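Local coordinates for putative hemin storage protein (Bordetella bronchiseptica, PDB 6AU1), which cleaves deacetylated poly-beta-1,6-N-acetylglucosamine through the glycoside hydrolase domain that forms this chain, and can thereby disrupt bacterial biofilms, at residues D55-E60 against S126-S131; N65-M70 against H138-E143; Y108-Q113 against P132-A137; Q180-P185 against K203-Y208. All coordinates share one frame; numbering follows the deposited sequence.

All four contacts belong to one TIM-barrel domain. Contact 1 joins the loops after strands 43-47 and 89-94, with bridging water and few direct touches. Contact 2 ties the first of these loops to helix 135-151 and is the most strongly charged. Contact 3 uses the start of the same helix, is mostly buried, and relies on a lysine chain over a histidine ring. Contact 4 lies farther out, where a tryptophan meets the backbone of helix 195-223. Contacts 1 and 3 are joined by backbone pairing of residues 129-131 with 110-112. Contacts 3 and 4 meet through Phe133 and Tyr208. Contacts 1 and 4 do not touch.

Contact 1. Residues D55-E60 against S126-S131; sequences DGDITE and SPTRLS
Thr128 places OG1 between its own backbone N and carbonyl carbon (chi1 71°), which sets OG1 beside Gly56 O and CG2 beside Asp57 OD1. Asp57 has CG turned opposite its backbone N (chi1 174°), and its OD1 lies 3.7 Å from Thr128 CG2. The two side chains cross at about a right angle. OD1 takes a hydrogen bond from Ser100 OG; its touch on the threonine methyl is van der Waals contact. Gly56 O faces two hydroxyls, at 3.5 Å from Thr128 OG1 and 3.8 Å from Ser126 OG. These hydroxyls bond to each other, with Ser126 OG 2.8 Å from Thr128 OG1. One water links the loops: the water oxygen accepts from Ile58 N at 2.8 Å and is bonded to Thr128 OG1 at 2.7 Å. Each loop is also braced from within. Asp57 N donates to Asp55 OD1 in an Asx turn. Ser126 to Arg129 is a type I beta turn, and Arg129 NE reaches Ser126 O at 2.7 Å in a nearly straight bond (176°). Both loops follow barrel strands 43-47 and 89-94. They lie at the C-terminal end of the strands, where TIM-barrel glycoside hydrolases carry their active sites.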
# COMPACT_ATOMS: atom_id res chain seq x y z
N ASP A 55 1.22 2.57 -14.23
CA ASP A 55 2.66 2.82 -14.20
C ASP A 55 3.11 3.48 -12.89
O ASP A 55 4.31 3.66 -12.65
CB ASP A 55 3.08 3.69 -15.40
CG ASP A 55 2.28 5.00 -15.55
OD1 ASP A 55 1.49 5.38 -14.64
OD2 ASP A 55 2.44 5.68 -16.61
N GLY A 56 2.14 3.83 -12.03
CA GLY A 56 2.44 4.45 -10.76
C GLY A 56 2.78 5.93 -10.81
O GLY A 56 3.24 6.51 -9.82
N ASP A 57 2.56 6.55 -11.97
CA ASP A 57 2.76 7.98 -12.14
C ASP A 57 1.44 8.66 -11.79
O ASP A 57 0.52 8.70 -12.61
CB ASP A 57 3.21 8.26 -13.57
CG ASP A 57 3.32 9.75 -13.91
OD1 ASP A 57 3.43 10.62 -13.02
OD2 ASP A 57 3.34 10.04 -15.12
N ILE A 58 1.35 9.16 -10.57
CA ILE A 58 0.06 9.58 -10.02
C ILE A 58 -0.09 11.09 -10.20
O ILE A 58 0.42 11.88 -9.40
CB ILE A 58 -0.10 9.20 -8.52
CG1 ILE A 58 0.27 7.73 -8.25
CG2 ILE A 58 -1.55 9.51 -8.02
CD1 ILE A 58 -0.35 6.71 -9.21
N THR A 59 -0.79 11.49 -11.25
CA THR A 59 -1.02 12.91 -11.52
C THR A 59 -2.37 13.40 -11.00
O THR A 59 -2.60 14.60 -10.92
CB THR A 59 -0.95 13.23 -13.02
OG1 THR A 59 -1.87 12.37 -13.72
CG2 THR A 59 0.47 13.02 -13.58
N GLU A 60 -3.27 12.47 -10.68
CA GLU A 60 -4.63 12.82 -10.29
C GLU A 60 -5.10 11.96 -9.13
O GLU A 60 -4.64 10.82 -8.98
CB GLU A 60 -5.60 12.67 -11.46
CG GLU A 60 -5.27 13.53 -12.67
CD GLU A 60 -6.32 13.41 -13.76
OE1 GLU A 60 -6.87 12.30 -13.94
OE2 GLU A 60 -6.58 14.41 -14.44
N SER A 126 9.00 3.78 -8.23
CA SER A 126 8.70 4.72 -9.31
C SER A 126 9.68 5.89 -9.30
O SER A 126 10.02 6.39 -8.23
CB SER A 126 7.27 5.26 -9.18
OG SER A 126 7.05 6.34 -10.09
N PRO A 127 10.11 6.34 -10.49
CA PRO A 127 10.93 7.56 -10.57
C PRO A 127 10.21 8.79 -10.03
O PRO A 127 10.87 9.80 -9.77
CB PRO A 127 11.20 7.72 -12.07
CG PRO A 127 10.94 6.38 -12.67
CD PRO A 127 9.90 5.73 -11.81
N THR A 128 8.88 8.72 -9.89
CA THR A 128 8.10 9.86 -9.43
C THR A 128 7.98 9.97 -7.91
O THR A 128 7.34 10.91 -7.41
CB THR A 128 6.66 9.83 -10.01
OG1 THR A 128 5.93 8.76 -9.39
CG2 THR A 128 6.69 9.64 -11.53
N ARG A 129 8.55 9.02 -7.15
CA ARG A 129 8.55 9.15 -5.69
C ARG A 129 9.14 10.50 -5.28
O ARG A 129 10.30 10.79 -5.58
CB ARG A 129 9.36 8.03 -5.02
CG ARG A 129 8.69 6.65 -4.95
CD ARG A 129 9.76 5.58 -4.65
NE ARG A 129 10.75 5.57 -5.74
CZ ARG A 129 12.02 5.18 -5.62
NH1 ARG A 129 12.48 4.73 -4.46
NH2 ARG A 129 12.82 5.25 -6.68
N LEU A 130 8.35 11.31 -4.58
CA LEU A 130 8.90 12.53 -3.99
C LEU A 130 9.88 12.14 -2.89
O LEU A 130 9.72 11.10 -2.24
CB LEU A 130 7.78 13.42 -3.44
CG LEU A 130 6.88 14.05 -4.50
CD1 LEU A 130 5.71 14.77 -3.84
CD2 LEU A 130 7.70 15.02 -5.34
N SER A 131 10.90 12.96 -2.69
CA SER A 131 11.85 12.73 -1.60
C SER A 131 11.30 13.18 -0.25
O SER A 131 11.08 14.37 -0.03
CB SER A 131 13.16 13.47 -1.86
OG SER A 131 14.05 13.27 -0.76
O HOH W 1 5.92 5.82 -12.19
O HOH W 2 3.55 9.95 -8.95

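Contact 2. Residues N65-M70 against H138-E143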
# COMPACT_ATOMS: atom_id res chain seq x y z
N ASN A 65 -8.33 18.63 -3.37
CA ASN A 65 -7.13 18.93 -2.60
C ASN A 65 -6.38 20.08 -3.26
O ASN A 65 -6.70 20.48 -4.38
CB ASN A 65 -6.24 17.70 -2.51
CG ASN A 65 -5.58 17.39 -3.83
OD1 ASN A 65 -4.43 17.76 -4.05
ND2 ASN A 65 -6.32 16.75 -4.73
N ARG A 66 -5.37 20.59 -2.55
CA ARG A 66 -4.64 21.79 -2.96
C ARG A 66 -3.62 21.61 -4.08
O ARG A 66 -3.18 22.60 -4.68
CB ARG A 66 -3.87 22.35 -1.76
CG ARG A 66 -4.68 23.12 -0.77
CD ARG A 66 -3.83 23.31 0.47
NE ARG A 66 -3.97 22.19 1.39
CZ ARG A 66 -3.54 22.20 2.64
NH1 ARG A 66 -3.75 21.15 3.42
NH2 ARG A 66 -2.90 23.27 3.12
N HIS A 67 -3.22 20.38 -4.34
CA HIS A 67 -2.00 20.14 -5.11
C HIS A 67 -2.18 19.37 -6.42
O HIS A 67 -1.56 19.71 -7.42
CB HIS A 67 -0.98 19.43 -4.22
CG HIS A 67 -0.48 20.28 -3.09
ND1 HIS A 67 0.17 21.48 -3.30
CD2 HIS A 67 -0.58 20.13 -1.75
CE1 HIS A 67 0.46 22.02 -2.13
NE2 HIS A 67 0.03 21.22 -1.18
N LEU A 68 -3.03 18.35 -6.41
CA LEU A 68 -3.24 17.52 -7.60
C LEU A 68 -4.64 17.67 -8.18
O LEU A 68 -5.61 17.77 -7.42
CB LEU A 68 -2.99 16.04 -7.28
CG LEU A 68 -1.60 15.46 -7.57
CD1 LEU A 68 -0.54 16.25 -6.85
CD2 LEU A 68 -1.53 13.98 -7.16
N PRO A 69 -4.76 17.67 -9.51
CA PRO A 69 -6.10 17.66 -10.11
C PRO A 69 -6.90 16.45 -9.66
O PRO A 69 -6.35 15.40 -9.32
CB PRO A 69 -5.83 17.60 -11.62
CG PRO A 69 -4.43 18.08 -11.78
CD PRO A 69 -3.70 17.71 -10.53
N MET A 70 -8.21 16.61 -9.65
CA MET A 70 -9.10 15.54 -9.28
C MET A 70 -9.65 14.89 -10.56
O MET A 70 -10.19 15.59 -11.43
CB MET A 70 -10.22 16.13 -8.40
CG MET A 70 -11.16 15.15 -7.78
SD MET A 70 -12.25 15.97 -6.58
CE MET A 70 -12.85 17.37 -7.51
N HIS A 138 8.00 17.08 1.70
CA HIS A 138 7.45 16.65 2.98
C HIS A 138 6.14 17.40 3.28
O HIS A 138 5.12 16.80 3.65
CB HIS A 138 8.49 16.88 4.07
CG HIS A 138 8.20 16.22 5.38
ND1 HIS A 138 7.29 16.72 6.29
CD2 HIS A 138 8.76 15.12 5.96
CE1 HIS A 138 7.27 15.94 7.35
NE2 HIS A 138 8.16 14.97 7.19
N ARG A 139 6.17 18.72 3.10
CA ARG A 139 5.01 19.55 3.39
C ARG A 139 3.88 19.29 2.41
O ARG A 139 2.71 19.21 2.80
CB ARG A 139 5.37 21.04 3.36
CG ARG A 139 4.21 21.94 3.77
CD ARG A 139 4.59 23.42 3.68
NE ARG A 139 4.78 23.84 2.29
CZ ARG A 139 5.95 24.01 1.70
NH1 ARG A 139 7.08 23.80 2.38
NH2 ARG A 139 6.01 24.39 0.43
N VAL A 140 4.21 19.16 1.12
CA VAL A 140 3.18 18.98 0.11
C VAL A 140 2.46 17.64 0.33
O VAL A 140 1.22 17.60 0.29
CB VAL A 140 3.77 19.04 -1.32
CG1 VAL A 140 2.78 18.48 -2.35
CG2 VAL A 140 4.14 20.48 -1.66
N ILE A 141 3.20 16.58 0.60
CA ILE A 141 2.57 15.29 0.89
C ILE A 141 1.69 15.40 2.13
O ILE A 141 0.57 14.90 2.17
CB ILE A 141 3.62 14.17 1.09
CG1 ILE A 141 4.38 13.93 -0.22
CG2 ILE A 141 2.94 12.88 1.53
CD1 ILE A 141 5.65 13.08 -0.04
N SER A 142 2.22 16.07 3.15
CA SER A 142 1.46 16.28 4.38
C SER A 142 0.13 16.99 4.11
O SER A 142 -0.90 16.65 4.71
CB SER A 142 2.30 17.09 5.37
OG SER A 142 3.45 16.34 5.75
N GLU A 143 0.15 17.95 3.20
CA GLU A 143 -1.04 18.73 2.91
C GLU A 143 -2.04 17.93 2.08
O GLU A 143 -3.26 18.11 2.22
CB GLU A 143 -0.66 20.03 2.20
CG GLU A 143 -0.04 21.05 3.18
CD GLU A 143 0.52 22.28 2.50
OE1 GLU A 143 0.50 22.34 1.26
OE2 GLU A 143 0.99 23.19 3.22
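His67 NE2 donates to Glu143 OE1 at 2.7 Å, with an N-H...O angle of 155°. The ring and the carboxylate are nearly coplanar, 4° apart, and OE1 lies in the ring plane. Asn105 binds the other ring nitrogen, ND1, so both nitrogens are engaged and the rotation of the ring is fixed. Arg66 reaches the same glutamate differently. Its guanidinium stacks on the carboxylate, with the planes 15° apart. Arg66 NH2 is 3.9 Å from Glu143 OE2, a long ion pair in which no N-H points at the oxygen. Arg66 NH1 makes a weak bond to Glu143 O at 3.3 Å, and it has stronger partners in Glu146 and Asp147. Arg139 adds a long salt bridge to Glu143 OE2 from the previous turn of the helix. Asn65 OD1 shapes the loop by accepting from Leu68 N at 2.8 Å and His67 N at 2.9 Å. Packing surrounds these bonds. Val140 CG1 sits over one face of the His67 ring, 3.8 Å from its centroid, and Arg66 CB lies over the opposite face. Glu143 thus lies among two arginines and a histidine donor, which would be expected to stabilise its negative charge.

Contact 3. Residues Y108-Q113 against P132-A137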
# COMPACT_ATOMS: atom_id res chain seq x y z
N TYR A 108 7.75 20.22 -7.06
CA TYR A 108 7.98 19.68 -8.41
C TYR A 108 9.44 19.30 -8.62
O TYR A 108 10.34 20.13 -8.45
CB TYR A 108 7.55 20.69 -9.48
CG TYR A 108 7.74 20.17 -10.89
CD1 TYR A 108 6.83 19.29 -11.46
CD2 TYR A 108 8.85 20.55 -11.66
CE1 TYR A 108 6.99 18.81 -12.74
CE2 TYR A 108 9.02 20.06 -12.95
CZ TYR A 108 8.09 19.19 -13.48
OH TYR A 108 8.24 18.70 -14.76
N GLY A 109 9.66 18.05 -9.00
CA GLY A 109 10.99 17.57 -9.32
C GLY A 109 11.84 17.20 -8.11
O GLY A 109 12.98 16.79 -8.27
N LYS A 110 11.28 17.37 -6.91
CA LYS A 110 12.01 17.07 -5.68
C LYS A 110 11.81 15.60 -5.36
O LYS A 110 11.17 15.24 -4.36
CB LYS A 110 11.56 17.97 -4.53
CG LYS A 110 11.62 19.46 -4.83
CD LYS A 110 13.00 19.87 -5.35
CE LYS A 110 13.08 21.39 -5.51
NZ LYS A 110 14.36 21.81 -6.16
N VAL A 111 12.38 14.76 -6.21
CA VAL A 111 12.14 13.33 -6.18
C VAL A 111 13.33 12.57 -5.62
O VAL A 111 14.44 13.11 -5.53
CB VAL A 111 11.83 12.78 -7.59
CG1 VAL A 111 10.50 13.37 -8.10
CG2 VAL A 111 12.98 13.10 -8.56
N VAL A 112 13.09 11.32 -5.25
CA VAL A 112 14.15 10.41 -4.80
C VAL A 112 15.20 10.23 -5.89
O VAL A 112 14.87 9.94 -7.05
CB VAL A 112 13.57 9.03 -4.42
CG1 VAL A 112 14.69 7.98 -4.20
CG2 VAL A 112 12.65 9.16 -3.19
N GLN A 113 16.46 10.43 -5.52
CA GLN A 113 17.55 10.28 -6.47
C GLN A 113 18.31 9.00 -6.17
O GLN A 113 18.27 8.50 -5.04
CB GLN A 113 18.48 11.49 -6.42
CG GLN A 113 17.80 12.80 -6.83
CD GLN A 113 18.76 13.99 -6.77
OE1 GLN A 113 19.98 13.82 -6.88
NE2 GLN A 113 18.22 15.18 -6.59
N PRO A 132 11.10 12.24 0.68
CA PRO A 132 10.59 12.65 1.99
C PRO A 132 11.66 13.37 2.82
O PRO A 132 11.37 13.83 3.92
CB PRO A 132 10.18 11.33 2.64
CG PRO A 132 11.13 10.33 2.05
CD PRO A 132 11.35 10.78 0.61
N PHE A 133 12.89 13.45 2.29
CA PHE A 133 13.95 14.22 2.94
C PHE A 133 13.92 15.71 2.56
O PHE A 133 14.57 16.53 3.21
CB PHE A 133 15.32 13.62 2.58
CG PHE A 133 15.48 12.19 3.01
CD1 PHE A 133 15.89 11.88 4.30
CD2 PHE A 133 15.21 11.15 2.13
CE1 PHE A 133 16.03 10.56 4.71
CE2 PHE A 133 15.35 9.83 2.53
CZ PHE A 133 15.76 9.54 3.83
N HIS A 134 13.18 16.06 1.51
CA HIS A 134 13.08 17.45 1.08
C HIS A 134 11.91 18.13 1.79
O HIS A 134 10.79 17.64 1.75
CB HIS A 134 12.88 17.54 -0.44
CG HIS A 134 13.16 18.90 -1.00
ND1 HIS A 134 12.32 19.97 -0.80
CD2 HIS A 134 14.19 19.36 -1.74
CE1 HIS A 134 12.82 21.04 -1.40
NE2 HIS A 134 13.96 20.70 -1.98
N PRO A 135 12.18 19.26 2.47
CA PRO A 135 11.15 19.93 3.26
C PRO A 135 9.92 20.35 2.45
O PRO A 135 8.81 20.32 3.01
CB PRO A 135 11.87 21.17 3.82
CG PRO A 135 13.12 21.31 3.00
CD PRO A 135 13.49 19.92 2.60
N ASP A 136 10.08 20.72 1.18
CA ASP A 136 8.91 21.12 0.38
C ASP A 136 8.08 19.91 -0.04
O ASP A 136 6.84 19.97 -0.03
CB ASP A 136 9.33 21.92 -0.84
CG ASP A 136 9.97 23.25 -0.48
OD1 ASP A 136 9.52 23.88 0.50
OD2 ASP A 136 10.91 23.66 -1.18
N ALA A 137 8.73 18.81 -0.38
CA ALA A 137 8.01 17.57 -0.68
C ALA A 137 7.30 17.04 0.57
O ALA A 137 6.16 16.59 0.51
CB ALA A 137 8.96 16.51 -1.24
O HOH W 3 16.04 21.64 -3.95
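The N-terminus of helix 135-151 is capped by His134, and Lys110 from the loop after strand 89-94 lies across that capping residue. His134 ND1 accepts from Asp136 N at 3.1 Å (N-H...N 148°), close to the ring plane. This bond helps hold the imidazole in place, and one of its faces meets the lysine. Lys110 is bent at chi2 (-52°), and the bend lays its methylenes over the ring. Lys110 CG stands 3.9 Å from the His134 ring centroid, only 7° off the ring normal, a CH-pi contact. Beyond it, Lys110 CD approaches His134 NE2 at 3.6 Å. The ammonium passes the ring and is joined to it by a water. This water accepts from Lys110 NZ at 2.8 Å and is bonded to His134 NE2 at 3.0 Å, at the ring edge. The backbone of Lys110, the centre of an inverse gamma turn, also takes part. Lys110 O lies 4.0 Å from Ala137 CB in the first turn of the helix. Farther along, Val112 CG2 meets Pro132 CD at 4.3 Å, an apolar touch. On the helix side of the contact, Pro132 packs on Leu209 and Phe212 of helix 195-223. Phe133 stacks on Tyr208 of that helix and meets Tyr179 of helix 173-181 edge-to-face. His134 also touches Glu174, so the capped helix start sits beside both of these helices.

Contact 4. Residues Q180-P185 against K203-Y208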
# COMPACT_ATOMS: atom_id res chain seq x y z
N GLN A 180 23.99 12.49 7.36
CA GLN A 180 25.08 13.09 8.12
C GLN A 180 24.60 13.31 9.55
O GLN A 180 25.34 13.07 10.52
CB GLN A 180 25.53 14.40 7.47
CG GLN A 180 26.76 15.04 8.07
CD GLN A 180 27.29 16.17 7.20
OE1 GLN A 180 26.52 16.89 6.56
NE2 GLN A 180 28.60 16.32 7.15
N GLY A 181 23.35 13.73 9.67
CA GLY A 181 22.70 13.86 10.96
C GLY A 181 22.61 12.57 11.75
O GLY A 181 22.55 12.60 12.98
N TRP A 182 22.62 11.43 11.06
CA TRP A 182 22.56 10.14 11.73
C TRP A 182 23.95 9.66 12.14
O TRP A 182 24.09 8.58 12.71
CB TRP A 182 21.93 9.06 10.84
CG TRP A 182 20.54 9.32 10.34
CD1 TRP A 182 19.66 10.26 10.79
CD2 TRP A 182 19.88 8.63 9.27
NE1 TRP A 182 18.48 10.19 10.07
CE2 TRP A 182 18.59 9.20 9.13
CE3 TRP A 182 20.25 7.58 8.43
CZ2 TRP A 182 17.68 8.75 8.18
CZ3 TRP A 182 19.35 7.14 7.48
CH2 TRP A 182 18.07 7.72 7.36
N GLY A 183 24.98 10.43 11.81
CA GLY A 183 26.35 10.05 12.10
C GLY A 183 27.02 9.27 10.98
O GLY A 183 28.06 8.66 11.18
N LEU A 184 26.42 9.30 9.79
CA LEU A 184 26.99 8.66 8.61
C LEU A 184 27.68 9.69 7.71
O LEU A 184 27.33 10.87 7.73
CB LEU A 184 25.89 7.92 7.82
CG LEU A 184 25.17 6.77 8.52
CD1 LEU A 184 23.97 6.28 7.70
CD2 LEU A 184 26.15 5.62 8.80
N PRO A 185 28.66 9.25 6.91
CA PRO A 185 29.21 10.19 5.94
C PRO A 185 28.17 10.49 4.86
O PRO A 185 27.45 9.57 4.46
CB PRO A 185 30.41 9.45 5.36
CG PRO A 185 30.08 8.01 5.54
CD PRO A 185 29.28 7.92 6.82
N LYS A 203 18.76 0.33 8.06
CA LYS A 203 17.81 0.41 9.17
C LYS A 203 17.32 1.84 9.38
O LYS A 203 16.15 2.06 9.69
CB LYS A 203 18.45 -0.12 10.46
CG LYS A 203 18.55 -1.63 10.49
CD LYS A 203 17.16 -2.26 10.43
CE LYS A 203 17.22 -3.78 10.58
NZ LYS A 203 15.85 -4.38 10.63
N GLY A 204 18.21 2.81 9.19
CA GLY A 204 17.86 4.21 9.31
C GLY A 204 16.80 4.64 8.31
O GLY A 204 15.85 5.36 8.65
N LYS A 205 16.95 4.20 7.06
CA LYS A 205 15.98 4.56 6.03
C LYS A 205 14.63 3.91 6.32
O LYS A 205 13.58 4.53 6.11
CB LYS A 205 16.47 4.17 4.64
CG LYS A 205 17.59 5.08 4.14
CD LYS A 205 18.00 4.71 2.72
CE LYS A 205 18.83 3.42 2.73
NZ LYS A 205 19.01 2.95 1.33
N ILE A 206 14.66 2.67 6.78
CA ILE A 206 13.42 1.97 7.14
C ILE A 206 12.67 2.75 8.20
O ILE A 206 11.47 3.00 8.07
CB ILE A 206 13.70 0.53 7.62
CG1 ILE A 206 14.13 -0.34 6.43
CG2 ILE A 206 12.48 -0.07 8.37
CD1 ILE A 206 14.88 -1.64 6.83
N ARG A 207 13.39 3.19 9.23
CA ARG A 207 12.76 3.93 10.32
C ARG A 207 12.32 5.32 9.87
O ARG A 207 11.29 5.83 10.33
CB ARG A 207 13.71 4.03 11.52
CG ARG A 207 13.85 2.70 12.23
CD ARG A 207 14.63 2.82 13.53
NE ARG A 207 14.91 1.52 14.12
CZ ARG A 207 16.09 0.91 14.08
NH1 ARG A 207 17.12 1.51 13.48
NH2 ARG A 207 16.25 -0.28 14.64
N TYR A 208 13.08 5.94 8.97
CA TYR A 208 12.71 7.26 8.47
C TYR A 208 11.36 7.22 7.74
O TYR A 208 10.49 8.07 7.97
CB TYR A 208 13.79 7.83 7.55
CG TYR A 208 13.57 9.28 7.20
CD1 TYR A 208 14.07 10.29 8.00
CD2 TYR A 208 12.84 9.64 6.06
CE1 TYR A 208 13.86 11.62 7.69
CE2 TYR A 208 12.62 10.96 5.74
CZ TYR A 208 13.14 11.95 6.56
OH TYR A 208 12.93 13.28 6.25
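Trp182 overlaps the backbone of Gly204 with the benzene part of its indole, meeting it obliquely. Helix 173-181 ends here in a Schellman motif, and the tryptophan reaches from that end onto helix 195-223. Both helices lie between barrel strands 156-159 and 230-235. In the Schellman motif, Gly183 takes positive phi (91°) and Gly183 N bonds back to Gln180 O at 3.0 Å. Trp182 has CG opposite its carbonyl carbon and beside its backbone N (chi1 -57°), a setting that directs the indole at the long helix. Its outer corner does the touching. Trp182 CH2 is 3.5 Å from Gly204 C and 3.7 Å from Lys205 N. Gly204 CA lies 4.2 Å from the centroid of the six-membered ring, off-centre, in a CH-pi contact. Gly204 has no side chain, and this allows the indole to come this close to the helix backbone. Lys205 CG brushes Trp182 CH2, while its ammonium end goes to Glu169 O and makes a cation-pi contact with Trp201. Tyr208, one turn after Gly204, comes at the indole edge, with CD1 near the indole plane. The two aromatic side chains cross at about a right angle. Trp182 also packs on Trp201 and Tyr179, and Leu184 settles on Leu197 and Ile191. Tyr208 OH bonds to Pro132 O. At the rim of the indole, Trp182 CZ2 stands 3.9 Å from Tyr208 CD1.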